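Local coordinates for Mgp-operon protein 3 (Mycoplasma pneumoniae, PDB 6RJ1) that serves as an extracellular adhesin of the P40/P90 type, probably helping the mycoplasma attach to sugars on host cells, at residues L476-V481 against K489-A494; K705-N710 against V723-T728; L179-G184 against L242-E247. All blocks are in the same frame, centred on the assembly; numbering follows the deposited sequence.

Overall arrangement
Contact 3 (179-184 with 242-247) closes first along the chain, then contact 1 (476-481 with 489-494) and contact 2 (705-710 with 723-728). The last two are neighbours, their centres about 10 Å apart: helix 701-712 packs on the hairpin of strands 477-482 and 487-492, Thr491 OG1 probably bonds to Ala707 O at 2.7 Å, and Trp725 meets Tyr478. Together they form one sheet-helix region that joins a mixed eight-stranded sheet to the sheet containing strand 723-732; contact 1 belongs to the MgpC adhesin family, of the beta-propeller clan. Contact 3 joins loops elsewhere, its centre about 33 Å from that of contact 1 and about 39 Å from that of contact 2.

Contact 1 (L476-V481 against K489-A494); sequences LWYWVV and KATWWA
Trp477-Trp492 is a non-hydrogen-bonded antiparallel pair and Tyr478-Thr491 a hydrogen-bonded one, the latter closed by Tyr478 N to Thr491 O at 2.9 Å and Thr491 N to Tyr478 O at 2.7 Å. Beyond the ladder, Trp493 N gives an almost straight bond to Leu476 O, which also accepts from a water held by Ala494 N. On the face of Trp477 and Trp492, Trp477 turns its edge toward the face of Trp492 in an offset edge-to-face pair, planes at 88°, with CE3 3.6 Å from Trp492 CZ3. Trp479 spreads its five-membered ring under Ala490 CB, a CH-pi contact of 3.7 Å to the ring centroid. On the other face Tyr478 is sandwiched: Thr491 CB lies over one side of its ring, while the Trp493 indole covers the opposite side, inclined at 34°, with CE2 3.5 Å from Tyr478 CD1. Two more waters bridge the segments, one from Trp477 O to Trp493 NE1, the other joining Val480 N, Lys489 O and Thr491 OG1. This is a beta hairpin inside a mixed sheet, with strand 464-468 continuing it beyond 477-482; helix 446-454 covers Trp477 and Trp479, and helix 701-712 packs against Tyr478 and Thr491, its Ala707 O also hydrogen-bonded to Thr491 OG1.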
# COMPACT_ATOMS: atom_id res chain seq x y z
N LEU A 476 -1.57 -0.74 -9.59
CA LEU A 476 -2.61 -0.06 -10.34
C LEU A 476 -3.74 -0.97 -10.82
O LEU A 476 -4.76 -0.49 -11.31
CB LEU A 476 -1.97 0.70 -11.52
CG LEU A 476 -1.45 2.12 -11.25
CD1 LEU A 476 -0.21 2.12 -10.33
CD2 LEU A 476 -1.08 2.81 -12.53
N TRP A 477 -3.56 -2.29 -10.67
CA TRP A 477 -4.55 -3.27 -11.12
C TRP A 477 -4.57 -4.54 -10.27
O TRP A 477 -3.69 -4.73 -9.42
CB TRP A 477 -4.33 -3.60 -12.61
CG TRP A 477 -2.93 -4.04 -12.91
CD1 TRP A 477 -2.38 -5.26 -12.66
CD2 TRP A 477 -1.89 -3.24 -13.50
NE1 TRP A 477 -1.07 -5.29 -13.08
CE2 TRP A 477 -0.74 -4.06 -13.59
CE3 TRP A 477 -1.82 -1.93 -13.99
CZ2 TRP A 477 0.47 -3.60 -14.13
CZ3 TRP A 477 -0.63 -1.47 -14.52
CH2 TRP A 477 0.50 -2.29 -14.58
N TYR A 478 -5.58 -5.39 -10.48
CA TYR A 478 -5.76 -6.65 -9.75
C TYR A 478 -6.47 -7.66 -10.64
O TYR A 478 -7.15 -7.27 -11.58
CB TYR A 478 -6.53 -6.43 -8.44
CG TYR A 478 -7.94 -5.92 -8.64
CD1 TYR A 478 -8.19 -4.57 -8.88
CD2 TYR A 478 -9.03 -6.78 -8.57
CE1 TYR A 478 -9.49 -4.10 -9.06
CE2 TYR A 478 -10.34 -6.32 -8.74
CZ TYR A 478 -10.56 -4.97 -8.98
OH TYR A 478 -11.84 -4.50 -9.15
N TRP A 479 -6.34 -8.95 -10.33
CA TRP A 479 -6.97 -10.00 -11.13
C TRP A 479 -8.13 -10.68 -10.45
O TRP A 479 -8.12 -10.86 -9.24
CB TRP A 479 -5.94 -11.06 -11.52
CG TRP A 479 -5.12 -10.67 -12.70
CD1 TRP A 479 -5.40 -10.93 -14.01
CD2 TRP A 479 -3.87 -9.96 -12.68
NE1 TRP A 479 -4.40 -10.41 -14.81
CE2 TRP A 479 -3.44 -9.83 -14.02
CE3 TRP A 479 -3.08 -9.42 -11.66
CZ2 TRP A 479 -2.26 -9.18 -14.37
CZ3 TRP A 479 -1.90 -8.77 -12.00
CH2 TRP A 479 -1.50 -8.66 -13.34
N VAL A 480 -9.13 -11.06 -11.24
CA VAL A 480 -10.28 -11.89 -10.89
C VAL A 480 -10.38 -12.83 -12.12
O VAL A 480 -10.81 -12.41 -13.20
CB VAL A 480 -11.62 -11.15 -10.60
CG1 VAL A 480 -12.75 -12.15 -10.36
CG2 VAL A 480 -11.49 -10.21 -9.41
N VAL A 481 -9.85 -14.04 -11.97
CA VAL A 481 -9.79 -15.01 -13.06
C VAL A 481 -10.56 -16.28 -12.73
O VAL A 481 -10.69 -16.64 -11.56
CB VAL A 481 -8.33 -15.33 -13.52
CG1 VAL A 481 -7.68 -14.12 -14.18
CG2 VAL A 481 -7.47 -15.82 -12.36
N LYS A 489 -7.39 -10.93 -18.07
CA LYS A 489 -6.90 -9.55 -17.99
C LYS A 489 -7.17 -9.02 -16.60
O LYS A 489 -8.12 -9.46 -15.93
CB LYS A 489 -7.60 -8.65 -19.02
CG LYS A 489 -7.22 -8.91 -20.47
CD LYS A 489 -8.18 -8.23 -21.41
CE LYS A 489 -7.85 -8.55 -22.84
NZ LYS A 489 -8.66 -7.75 -23.79
N ALA A 490 -6.34 -8.06 -16.15
CA ALA A 490 -6.49 -7.42 -14.85
C ALA A 490 -7.56 -6.34 -14.91
O ALA A 490 -7.89 -5.83 -15.99
CB ALA A 490 -5.16 -6.81 -14.43
N THR A 491 -8.11 -6.00 -13.74
CA THR A 491 -9.09 -4.93 -13.56
C THR A 491 -8.31 -3.74 -13.00
O THR A 491 -7.53 -3.90 -12.07
CB THR A 491 -10.19 -5.35 -12.57
OG1 THR A 491 -10.68 -6.65 -12.91
CG2 THR A 491 -11.35 -4.35 -12.50
N TRP A 492 -8.54 -2.54 -13.57
CA TRP A 492 -7.89 -1.31 -13.11
C TRP A 492 -8.47 -0.87 -11.77
O TRP A 492 -9.69 -0.90 -11.61
CB TRP A 492 -8.13 -0.19 -14.13
CG TRP A 492 -7.43 -0.38 -15.43
CD1 TRP A 492 -7.96 -0.87 -16.58
CD2 TRP A 492 -6.06 -0.06 -15.72
NE1 TRP A 492 -7.01 -0.88 -17.58
CE2 TRP A 492 -5.83 -0.39 -17.07
CE3 TRP A 492 -5.01 0.49 -14.96
CZ2 TRP A 492 -4.59 -0.19 -17.69
CZ3 TRP A 492 -3.78 0.67 -15.57
CH2 TRP A 492 -3.58 0.34 -16.92
N TRP A 493 -7.61 -0.43 -10.83
CA TRP A 493 -8.08 0.11 -9.55
C TRP A 493 -8.84 1.44 -9.77
O TRP A 493 -9.82 1.70 -9.08
CB TRP A 493 -6.93 0.30 -8.56
CG TRP A 493 -6.59 -0.93 -7.78
CD1 TRP A 493 -5.38 -1.57 -7.75
CD2 TRP A 493 -7.45 -1.67 -6.91
NE1 TRP A 493 -5.43 -2.65 -6.91
CE2 TRP A 493 -6.69 -2.73 -6.37
CE3 TRP A 493 -8.80 -1.52 -6.50
CZ2 TRP A 493 -7.24 -3.67 -5.48
CZ3 TRP A 493 -9.33 -2.43 -5.61
CH2 TRP A 493 -8.57 -3.50 -5.12
N ALA A 494 -8.40 2.23 -10.78
CA ALA A 494 -9.00 3.51 -11.18
C ALA A 494 -10.42 3.33 -11.70
O ALA A 494 -11.18 4.30 -11.77
CB ALA A 494 -8.13 4.20 -12.23
O HOH W 1 -5.57 2.04 -11.53
O HOH W 2 -3.44 -4.87 -6.72
O HOH W 3 -9.51 -9.30 -13.41

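Contact 2 (K705-N710 against V723-T728); sequences KSAREN and VKWTNT
Val723 meets segment 705-710 of helix 701-712 through both its methyls, and apolar packing carries nearly all of this contact. CG1, anti to the backbone N (chi1 -172°), reaches the helix near Ala707, 3.8 Å from Ala707 N and 4.1 Å from Ala707 CB; Ser706 CB is also 4.1 Å from Val723 CG1. The other methyl, CG2, meets Asn710, about a turn further along the helix, 3.6 Å from Asn710 CB. Val723 thus touches Ser706, Ala707 and Asn710, which lie on one side of the helix. Helix and strand run nearly antiparallel, at 161° with axes 8.2 Å apart, as a helix laid against a sheet: strand 723-732 pairs with 496-498 and 693-699, and the chain leaves 693-699 through helix 701-712 before returning to 723-732. The aromatic contribution is smaller. Ala707 CB approaches the Trp725 indole at its edge, near the ring plane, 4.3 Å from CZ2. Among polar groups, the helix keeps its own backbone bonds, such as Asn710 N to Ser706 O at 2.8 Å, and Ser706 OG turns back to Ser702 O. Trp725 NE1 donates to Glu703 O, a hydrogen bond that ties the strand to the preceding turn of the helix.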
# COMPACT_ATOMS: atom_id res chain seq x y z
N LYS A 705 -17.46 -10.74 -9.77
CA LYS A 705 -17.87 -11.05 -11.14
C LYS A 705 -17.91 -9.79 -12.00
O LYS A 705 -17.57 -9.86 -13.18
CB LYS A 705 -19.23 -11.75 -11.16
CG LYS A 705 -19.49 -12.55 -12.43
CD LYS A 705 -20.83 -13.22 -12.36
CE LYS A 705 -21.20 -13.87 -13.67
NZ LYS A 705 -22.36 -14.80 -13.55
N SER A 706 -18.29 -8.64 -11.39
CA SER A 706 -18.32 -7.35 -12.07
C SER A 706 -16.92 -6.90 -12.44
O SER A 706 -16.73 -6.34 -13.52
CB SER A 706 -19.01 -6.30 -11.20
OG SER A 706 -20.38 -6.64 -11.05
N ALA A 707 -15.93 -7.18 -11.56
CA ALA A 707 -14.53 -6.85 -11.78
C ALA A 707 -13.94 -7.70 -12.92
O ALA A 707 -13.16 -7.17 -13.71
CB ALA A 707 -13.73 -7.05 -10.50
N ARG A 708 -14.35 -8.98 -13.02
CA ARG A 708 -13.91 -9.88 -14.09
C ARG A 708 -14.51 -9.43 -15.42
O ARG A 708 -13.79 -9.37 -16.42
CB ARG A 708 -14.27 -11.35 -13.77
CG ARG A 708 -14.16 -12.30 -14.97
CD ARG A 708 -13.54 -13.63 -14.63
NE ARG A 708 -14.51 -14.56 -14.04
CZ ARG A 708 -14.73 -15.79 -14.49
NH1 ARG A 708 -14.07 -16.24 -15.55
NH2 ARG A 708 -15.62 -16.57 -13.89
N GLU A 709 -15.82 -9.08 -15.42
CA GLU A 709 -16.55 -8.61 -16.60
C GLU A 709 -15.99 -7.28 -17.09
O GLU A 709 -15.78 -7.13 -18.30
CB GLU A 709 -18.06 -8.52 -16.30
CG GLU A 709 -18.76 -9.87 -16.31
CD GLU A 709 -20.18 -9.93 -15.78
OE1 GLU A 709 -20.71 -8.89 -15.33
OE2 GLU A 709 -20.77 -11.04 -15.82
N ASN A 710 -15.69 -6.35 -16.16
CA ASN A 710 -15.09 -5.04 -16.46
C ASN A 710 -13.70 -5.21 -17.09
O ASN A 710 -13.34 -4.42 -17.96
CB ASN A 710 -15.02 -4.19 -15.19
CG ASN A 710 -14.36 -2.85 -15.34
OD1 ASN A 710 -14.98 -1.87 -15.72
ND2 ASN A 710 -13.11 -2.77 -14.98
N VAL A 723 -16.61 -0.46 -11.47
CA VAL A 723 -16.93 -1.60 -10.60
C VAL A 723 -17.27 -0.94 -9.26
O VAL A 723 -16.55 -0.05 -8.82
CB VAL A 723 -15.73 -2.59 -10.44
CG1 VAL A 723 -16.14 -3.85 -9.70
CG2 VAL A 723 -15.10 -2.94 -11.78
N LYS A 724 -18.37 -1.35 -8.63
CA LYS A 724 -18.77 -0.77 -7.35
C LYS A 724 -18.72 -1.77 -6.20
O LYS A 724 -19.53 -2.71 -6.15
CB LYS A 724 -20.14 -0.08 -7.45
CG LYS A 724 -20.10 1.29 -8.11
CD LYS A 724 -21.44 2.01 -7.95
CE LYS A 724 -21.54 3.24 -8.82
NZ LYS A 724 -22.87 3.89 -8.70
N TRP A 725 -17.77 -1.57 -5.27
CA TRP A 725 -17.61 -2.36 -4.05
C TRP A 725 -18.08 -1.44 -2.92
O TRP A 725 -17.36 -0.54 -2.50
CB TRP A 725 -16.14 -2.81 -3.86
CG TRP A 725 -15.61 -3.79 -4.89
CD1 TRP A 725 -16.29 -4.34 -5.94
CD2 TRP A 725 -14.29 -4.35 -4.92
NE1 TRP A 725 -15.47 -5.19 -6.64
CE2 TRP A 725 -14.23 -5.22 -6.04
CE3 TRP A 725 -13.14 -4.20 -4.12
CZ2 TRP A 725 -13.08 -5.94 -6.37
CZ3 TRP A 725 -11.99 -4.90 -4.46
CH2 TRP A 725 -11.97 -5.77 -5.56
N THR A 726 -19.34 -1.61 -2.51
CA THR A 726 -19.98 -0.74 -1.52
C THR A 726 -19.73 -1.14 -0.05
O THR A 726 -19.88 -0.30 0.84
CB THR A 726 -21.48 -0.62 -1.82
OG1 THR A 726 -22.02 -1.92 -2.02
CG2 THR A 726 -21.76 0.25 -3.04
N ASN A 727 -19.33 -2.40 0.20
CA ASN A 727 -19.07 -2.85 1.57
C ASN A 727 -17.59 -2.71 1.94
O ASN A 727 -16.93 -3.66 2.35
CB ASN A 727 -19.63 -4.25 1.82
CG ASN A 727 -21.12 -4.23 1.82
OD1 ASN A 727 -21.75 -3.67 2.72
ND2 ASN A 727 -21.72 -4.82 0.80
N THR A 728 -17.09 -1.49 1.78
CA THR A 728 -15.72 -1.11 2.09
C THR A 728 -15.75 0.18 2.91
O THR A 728 -16.80 0.82 3.03
CB THR A 728 -14.87 -0.93 0.79
OG1 THR A 728 -15.50 0.01 -0.06
CG2 THR A 728 -14.65 -2.25 0.04

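Contact 3 (L179-G184 against L242-E247); sequences LARVNG and LDSTKE
Two irregular loops pack here, the one that follows helix 176-179 and the one that leads from strand 239-241 toward helix 253-267, and they meet at Ala180 to Val182 and Ser244 to Thr245. Ser244 points its CB toward the first loop, where it packs against the Ala180 carbonyl and lies 3.7 Å from the aliphatic CD of Arg181. Its hydroxyl is engaged elsewhere, with Gly178 O and Arg227 N. Beside it Val182 and Thr245 cross at about a right angle, Val182 CG2 lying 3.5 Å from Thr245 OG1. Arg181 starts out away from the second loop, but bends at chi2 (55°) and chi3 (70°) bring CD beside Ser244 CB and turn NE toward Leu179 O. NE donates to Leu179 O at 3.0 Å, from above the carbonyl plane, and NH1 adds a weak bond to the same oxygen. These bonds help to hold the guanidinium, whose NH1 also forms a salt bridge with Glu167 and which makes a cation-pi contact with Tyr662. The second loop has bonds of its own: Thr245 N donates to Asp243 OD1 at 3.3 Å, while Asp243 O accepts from both Lys246 N and Glu247 N. Acceptance by the Asp243 carboxylate of the N-H two residues on defines an Asx turn, the motif found in this loop where it packs against its partner.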
# COMPACT_ATOMS: atom_id res chain seq x y z
N LEU A 179 12.46 11.74 1.77
CA LEU A 179 11.04 11.92 1.43
C LEU A 179 10.66 13.40 1.29
O LEU A 179 9.69 13.71 0.59
CB LEU A 179 10.13 11.24 2.48
CG LEU A 179 9.82 9.73 2.36
CD1 LEU A 179 9.97 9.19 0.93
CD2 LEU A 179 10.58 8.94 3.35
N ALA A 180 11.41 14.31 1.96
CA ALA A 180 11.18 15.76 1.99
C ALA A 180 11.38 16.47 0.65
O ALA A 180 12.49 16.47 0.11
CB ALA A 180 12.03 16.41 3.07
N ARG A 181 10.32 17.10 0.13
CA ARG A 181 10.32 17.86 -1.13
C ARG A 181 10.04 19.32 -0.80
O ARG A 181 9.17 19.60 0.03
CB ARG A 181 9.20 17.31 -2.04
CG ARG A 181 9.63 16.50 -3.27
CD ARG A 181 10.54 15.29 -3.03
NE ARG A 181 9.90 14.16 -2.36
CZ ARG A 181 9.69 12.97 -2.92
NH1 ARG A 181 9.16 11.98 -2.22
NH2 ARG A 181 10.03 12.76 -4.19
N VAL A 182 10.75 20.27 -1.45
CA VAL A 182 10.56 21.71 -1.24
C VAL A 182 9.09 22.09 -1.48
O VAL A 182 8.49 21.67 -2.46
CB VAL A 182 11.57 22.60 -2.02
CG1 VAL A 182 11.28 24.08 -1.82
CG2 VAL A 182 13.01 22.28 -1.61
N ASN A 183 8.51 22.83 -0.52
CA ASN A 183 7.13 23.29 -0.55
C ASN A 183 6.76 24.03 -1.83
O ASN A 183 7.55 24.83 -2.34
CB ASN A 183 6.84 24.20 0.64
CG ASN A 183 6.26 23.53 1.85
OD1 ASN A 183 5.65 22.46 1.80
ND2 ASN A 183 6.43 24.20 2.97
N GLY A 184 5.55 23.77 -2.29
CA GLY A 184 4.97 24.44 -3.44
C GLY A 184 4.56 25.86 -3.07
O GLY A 184 4.67 26.27 -1.91
N LEU A 242 19.68 11.27 -0.25
CA LEU A 242 19.65 11.30 1.22
C LEU A 242 18.74 12.43 1.69
O LEU A 242 18.09 12.30 2.72
CB LEU A 242 21.06 11.51 1.77
CG LEU A 242 21.97 10.29 1.75
CD1 LEU A 242 23.41 10.71 1.72
CD2 LEU A 242 21.72 9.39 2.95
N ASP A 243 18.71 13.53 0.91
CA ASP A 243 17.89 14.72 1.14
C ASP A 243 17.33 15.17 -0.21
O ASP A 243 18.08 15.62 -1.08
CB ASP A 243 18.75 15.83 1.78
CG ASP A 243 17.99 16.96 2.46
OD1 ASP A 243 16.78 17.13 2.17
OD2 ASP A 243 18.61 17.68 3.28
N SER A 244 16.00 15.03 -0.39
CA SER A 244 15.31 15.41 -1.62
C SER A 244 15.10 16.92 -1.78
O SER A 244 14.62 17.38 -2.82
CB SER A 244 14.00 14.65 -1.75
OG SER A 244 14.25 13.38 -2.32
N THR A 245 15.46 17.69 -0.75
CA THR A 245 15.40 19.14 -0.72
C THR A 245 16.71 19.68 -1.33
O THR A 245 16.77 20.83 -1.78
CB THR A 245 15.05 19.58 0.73
OG1 THR A 245 13.64 19.80 0.82
CG2 THR A 245 15.82 20.81 1.22
N LYS A 246 17.75 18.82 -1.40
CA LYS A 246 19.08 19.18 -1.89
C LYS A 246 19.53 18.43 -3.14
O LYS A 246 20.09 19.05 -4.05
CB LYS A 246 20.12 19.01 -0.76
CG LYS A 246 20.09 20.17 0.23
CD LYS A 246 20.60 19.78 1.61
CE LYS A 246 20.74 20.97 2.54
NZ LYS A 246 19.43 21.59 2.89
N GLU A 247 19.30 17.11 -3.20
CA GLU A 247 19.73 16.28 -4.33
C GLU A 247 18.57 15.59 -5.05
O GLU A 247 17.42 15.71 -4.62
CB GLU A 247 20.81 15.27 -3.89
CG GLU A 247 22.12 15.91 -3.44
CD GLU A 247 22.86 16.82 -4.41
OE1 GLU A 247 23.63 17.69 -3.92
OE2 GLU A 247 22.70 16.66 -5.64